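Local coordinates for protein eukaryotic translation initiation factor 4 gamma 2 (Homo sapiens, PDB 4IUL) that probably takes part in translation initiation as an eIF4G-like factor that engages the RNA helicase eIF4A through a HEAT-repeat MIF4G domain, at residues 48-51 with 55-58. Sequence-based numbering, arbitrary orientation.
With SO4 (sulfate ion), chain D.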
loop_
_atom_site.group_PDB
_atom_site.type_symbol
_atom_site.label_atom_id
_atom_site.label_comp_id
_atom_site.label_asym_id
_atom_site.label_seq_id
_atom_site.Cartn_x
_atom_site.Cartn_y
_atom_site.Cartn_z
ATOM N N VAL A 48 18.601 2.362 15.925
ATOM C CA VAL A 48 17.773 2.304 17.133
ATOM C C VAL A 48 16.410 1.599 17.022
ATOM O O VAL A 48 15.785 1.288 18.039
ATOM C CB VAL A 48 17.527 3.728 17.678
ATOM C CG1 VAL A 48 16.631 4.509 16.716
ATOM C CG2 VAL A 48 16.910 3.656 19.063
ATOM N N GLY A 49 15.957 1.320 15.803
ATOM C CA GLY A 49 14.657 0.691 15.648
ATOM C C GLY A 49 14.557 -0.799 15.382
ATOM O O GLY A 49 13.551 -1.244 14.839
ATOM N N VAL A 50 15.560 -1.581 15.764
ATOM C CA VAL A 50 15.500 -3.023 15.530
ATOM C C VAL A 50 15.869 -3.819 16.774
ATOM O O VAL A 50 16.016 -5.036 16.731
ATOM C CB VAL A 50 16.440 -3.450 14.375
ATOM C CG1 VAL A 50 16.057 -2.734 13.103
ATOM C CG2 VAL A 50 17.884 -3.149 14.738
ATOM N N GLU A 51 16.003 -3.115 17.887
ATOM C CA GLU A 51 16.372 -3.713 19.163
ATOM C C GLU A 51 15.599 -4.968 19.590
ATOM O O GLU A 51 16.198 -5.922 20.062
ATOM C CB GLU A 51 16.243 -2.648 20.250
ATOM C CG GLU A 51 16.736 -3.074 21.612
ATOM C CD GLU A 51 16.365 -2.073 22.690
ATOM O OE1 GLU A 51 16.654 -0.869 22.520
ATOM O OE2 GLU A 51 15.783 -2.496 23.706
ATOM N N ILE A 55 9.914 -2.976 20.039
ATOM C CA ILE A 55 10.328 -1.790 19.310
ATOM C C ILE A 55 9.930 -1.903 17.838
ATOM O O ILE A 55 9.539 -0.903 17.224
ATOM C CB ILE A 55 11.852 -1.564 19.460
ATOM C CG1 ILE A 55 12.147 -1.083 20.884
ATOM C CG2 ILE A 55 12.345 -0.548 18.461
ATOM C CD1 ILE A 55 13.611 -0.973 21.211
ATOM N N LEU A 56 10.015 -3.110 17.274
ATOM C CA LEU A 56 9.620 -3.306 15.873
ATOM C C LEU A 56 8.134 -2.971 15.666
ATOM O O LEU A 56 7.767 -2.320 14.677
ATOM C CB LEU A 56 9.884 -4.752 15.425
ATOM C CG LEU A 56 11.333 -5.221 15.259
ATOM C CD1 LEU A 56 11.352 -6.682 14.790
ATOM C CD2 LEU A 56 12.049 -4.329 14.251
ATOM N N LYS A 57 7.286 -3.402 16.602
ATOM C CA LYS A 57 5.845 -3.142 16.499
ATOM C C LYS A 57 5.516 -1.655 16.412
ATOM O O LYS A 57 4.645 -1.255 15.642
ATOM C CB LYS A 57 5.081 -3.738 17.687
ATOM C CG LYS A 57 4.956 -5.258 17.682
ATOM C CD LYS A 57 4.165 -5.733 18.900
ATOM C CE LYS A 57 4.029 -7.236 18.906
ATOM N NZ LYS A 57 3.367 -7.705 20.138
ATOM N N GLY A 58 6.206 -0.847 17.212
ATOM C CA GLY A 58 5.976 0.591 17.201
ATOM C C GLY A 58 6.486 1.228 15.921
ATOM O O GLY A 58 5.784 2.018 15.282
HETATM S S SO4 D . 3.047 -11.254 18.574
HETATM O O1 SO4 D . 1.880 -12.118 18.830
HETATM O O2 SO4 D . 4.142 -12.059 18.004
HETATM O O3 SO4 D . 2.665 -10.197 17.625
HETATM O O4 SO4 D . 3.496 -10.646 19.840
#
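Ile55 reaches from the first turn of helix 53-69 into the loop that follows helix 38-48, and most of the tight packing is its own. Its two branches divide the work. CG2, placed anti to the backbone N, lies against main-chain atoms of Gly49, 3.8 Å from its C atom. CD1 ends an extended arm that crosses the Glu51 side chain at a slant and touches it from CB, at 3.3 Å, to the carboxylate. The same methyl is 3.3 Å from Glu51 OE1. Glu51 holds its CG anti to its backbone N (chi1 -174°), and its carboxylate is taken up in a salt bridge with Arg18 of helix 13-31. That helix also supplies Ile22, which touches Ile55. With an alanine at Ile55, CG2 and CD1 are gone, which is likely to open a gap over Gly49 and leave the Glu51 chain without its apolar neighbour.

Leu56 makes a smaller contact with the loop. Its CD2 lies 3.5 Å from Gly49 O and 3.9 Å from Val50 CA. It also packs on Thr107 and Phe108 of helix 107-127 and on Phe91. Glu51 is the exposed margin, beside the buried Gly49, Ile55 and Leu56. Lys57 lies apart from the loop, and its NZ donates a hydrogen bond of 3.0 Å to sulfate O4. No hydrogen bond joins the two segments; van der Waals packing, mostly by Ile55, fits the loop against the start of helix 53-69. This is a short link between consecutive helices, consistent with the all-helical HEAT-repeat fold of the MIF4G domain.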